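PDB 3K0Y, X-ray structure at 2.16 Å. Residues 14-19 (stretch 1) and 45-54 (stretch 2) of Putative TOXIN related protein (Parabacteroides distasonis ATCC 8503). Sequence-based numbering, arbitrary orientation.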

# COMPACT_ATOMS: atom_id res chain seq x y z
N ALA A 14 5.73 5.51 -11.69
CA ALA A 14 5.77 4.31 -10.86
C ALA A 14 5.55 4.61 -9.36
O ALA A 14 5.78 5.74 -8.90
CB ALA A 14 7.11 3.57 -11.07
N VAL A 15 5.10 3.60 -8.61
CA VAL A 15 5.02 3.66 -7.18
C VAL A 15 6.44 3.30 -6.66
O VAL A 15 7.05 2.35 -7.17
CB VAL A 15 3.88 2.75 -6.62
CG1 VAL A 15 3.84 2.72 -5.05
CG2 VAL A 15 2.53 3.20 -7.16
N ALA A 16 6.97 4.13 -5.75
CA ALA A 16 8.30 3.94 -5.16
C ALA A 16 8.23 4.12 -3.65
O ALA A 16 7.41 4.89 -3.15
CB ALA A 16 9.28 4.98 -5.69
N THR A 17 9.16 3.48 -2.97
CA THR A 17 9.42 3.78 -1.57
C THR A 17 10.50 4.84 -1.43
O THR A 17 11.55 4.76 -2.04
CB THR A 17 9.79 2.54 -0.79
OG1 THR A 17 8.81 1.52 -1.05
CG2 THR A 17 9.91 2.88 0.78
N VAL A 18 10.20 5.86 -0.64
CA VAL A 18 11.12 6.92 -0.32
C VAL A 18 12.06 6.43 0.78
O VAL A 18 11.63 6.02 1.85
CB VAL A 18 10.37 8.20 0.19
CG1 VAL A 18 11.40 9.27 0.65
CG2 VAL A 18 9.45 8.82 -0.87
N VAL A 19 13.35 6.49 0.54
CA VAL A 19 14.28 6.14 1.62
C VAL A 19 15.15 7.32 1.99
O VAL A 19 16.05 7.66 1.24
CB VAL A 19 15.17 4.92 1.24
CG1 VAL A 19 16.00 4.51 2.44
CG2 VAL A 19 14.29 3.74 0.75
N ASN A 45 12.20 20.98 -2.07
CA ASN A 45 11.77 21.14 -0.68
C ASN A 45 10.93 19.97 -0.19
O ASN A 45 10.31 20.06 0.85
CB ASN A 45 11.00 22.47 -0.51
CG ASN A 45 11.86 23.68 -0.78
OD1 ASN A 45 13.02 23.70 -0.43
ND2 ASN A 45 11.29 24.69 -1.43
N TYR A 46 10.94 18.88 -0.93
CA TYR A 46 10.24 17.65 -0.58
C TYR A 46 10.84 17.11 0.70
O TYR A 46 12.06 17.06 0.84
CB TYR A 46 10.41 16.62 -1.72
CG TYR A 46 9.76 15.30 -1.41
CD1 TYR A 46 8.38 15.14 -1.50
CD2 TYR A 46 10.52 14.22 -0.99
CE1 TYR A 46 7.78 13.94 -1.17
CE2 TYR A 46 9.92 13.01 -0.67
CZ TYR A 46 8.54 12.88 -0.76
OH TYR A 46 7.93 11.67 -0.46
N GLN A 47 10.01 16.68 1.63
CA GLN A 47 10.49 16.14 2.89
C GLN A 47 10.35 14.61 2.89
O GLN A 47 9.26 14.08 2.98
CB GLN A 47 9.75 16.78 4.07
CG GLN A 47 10.22 16.29 5.47
CD GLN A 47 11.67 16.69 5.83
OE1 GLN A 47 12.48 15.81 6.18
NE2 GLN A 47 12.00 17.99 5.73
N PRO A 48 11.47 13.90 2.72
CA PRO A 48 11.37 12.46 2.73
C PRO A 48 11.12 11.96 4.12
O PRO A 48 11.59 12.57 5.09
CB PRO A 48 12.73 12.01 2.18
CG PRO A 48 13.68 13.16 2.48
CD PRO A 48 12.84 14.39 2.54
N LYS A 49 10.30 10.92 4.22
CA LYS A 49 9.95 10.30 5.47
C LYS A 49 10.25 8.80 5.40
O LYS A 49 10.20 8.22 4.33
CB LYS A 49 8.46 10.49 5.78
CG LYS A 49 8.03 11.91 6.09
CD LYS A 49 6.52 12.07 5.71
CE LYS A 49 6.05 13.54 5.84
NZ LYS A 49 5.06 13.82 4.74
N PRO A 50 10.58 8.19 6.54
CA PRO A 50 10.79 6.74 6.52
C PRO A 50 9.49 6.02 6.20
O PRO A 50 8.43 6.44 6.62
CB PRO A 50 11.22 6.44 7.98
CG PRO A 50 10.47 7.48 8.77
CD PRO A 50 10.60 8.73 7.92
N ASN A 51 9.57 4.95 5.42
CA ASN A 51 8.42 4.06 5.20
C ASN A 51 7.18 4.72 4.56
O ASN A 51 6.05 4.54 5.00
CB ASN A 51 8.09 3.40 6.53
CG ASN A 51 9.33 2.80 7.18
OD1 ASN A 51 9.78 3.27 8.22
ND2 ASN A 51 9.92 1.81 6.52
N GLN A 52 7.43 5.51 3.51
CA GLN A 52 6.41 6.29 2.85
C GLN A 52 6.51 5.92 1.38
O GLN A 52 7.62 5.88 0.85
CB GLN A 52 6.72 7.78 3.03
CG GLN A 52 5.90 8.72 2.25
CD GLN A 52 4.46 8.76 2.71
OE1 GLN A 52 4.18 9.07 3.84
NE2 GLN A 52 3.55 8.48 1.80
N ARG A 53 5.38 5.62 0.75
CA ARG A 53 5.40 5.39 -0.71
C ARG A 53 4.91 6.64 -1.41
O ARG A 53 4.22 7.47 -0.80
CB ARG A 53 4.53 4.21 -1.07
CG ARG A 53 4.89 2.95 -0.34
CD ARG A 53 4.78 1.72 -1.27
NE ARG A 53 6.03 1.52 -1.98
CZ ARG A 53 6.17 0.75 -3.06
NH1 ARG A 53 5.12 0.11 -3.58
NH2 ARG A 53 7.35 0.60 -3.59
N ALA A 54 5.23 6.74 -2.69
CA ALA A 54 4.86 7.90 -3.50
C ALA A 54 4.67 7.47 -4.95
O ALA A 54 5.26 6.48 -5.38
CB ALA A 54 5.91 9.00 -3.42
O HOH W 1 11.99 4.07 3.85

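Residues 14-19 form part of a longer β-strand, and the end of the second stretch runs antiparallel beside it, the two strand directions making an angle of 148°. Ala16 and Ala54 are a hydrogen-bonded pair: Ala16 N donates to Ala54 O and Ala54 N donates to Ala16 O, each at 2.9 Å. Thr17 and Arg53 follow as the non-hydrogen-bonded pair, with the closer CA-CA spacing of 4.4 Å typical of that position. At the next step Val18 N donates to Gln52 O (3.0 Å) in a nearly linear bond. Beyond it the chains separate, and a water fills the gap, donating to Val18 O (2.8 Å) and accepting from Asn51 N (3.0 Å); these two backbone atoms are 4.3 Å apart, too far to bond directly.

Because side chains alternate along the strands, Thr17 and Arg53 share one face of the sheet, while Ala16, Val18, Gln52 and Ala54 lie on the other. On the first face, the conformation of Arg53 folds its side chain back over the neighbouring strand. Its chi1 is m, chi2 lies between wells at -141°, and chi3 is p at 87°; the bend at chi3 brings the guanidinium closer to stretch 1 than the CA-to-CB direction alone would suggest. Thr17, with chi1 m, places its hydroxyl oxygen near the guanidinium plane, where it accepts from Arg53 NE (2.9 Å, NE to Thr17 OG1) and, weakly, from Arg53 NH2 (3.1 Å to the same OG1). The two N-H groups converge on one oxygen, so neither bond is straight. Val15, with chi1 t, lays its methyl CG1 over one face of the guanidinium, 3.3 Å from Arg53 NH1, an apolar cover that leaves the edge of the group free for polar partners.

On the opposite face Val18 is the most extensively covered residue of the contact. With chi1 t, both methyls of Val18 lie near the Tyr46 ring, each about 4.2 Å from Tyr46 CE2; Val18 CG1 also packs against Pro48 CB at 3.4 Å, and Val18 CG2 comes to 3.3 Å from Tyr46 OH and 4.4 Å from Ala54 CB. Tyr46, also t at chi1, extends its ring from the loop toward the strand and meets Val18 CG2 obliquely. The loop thus adds apolar packing to the backbone pairing. Gln52 starts on this face, but its end leads away from stretch 1: with chi1 t, chi2 p and chi3 at 60°, the side chain curls along its own strand so that NE2 donates to Arg53 O (2.9 Å), satisfying a carbonyl in the non-hydrogen-bonded pair.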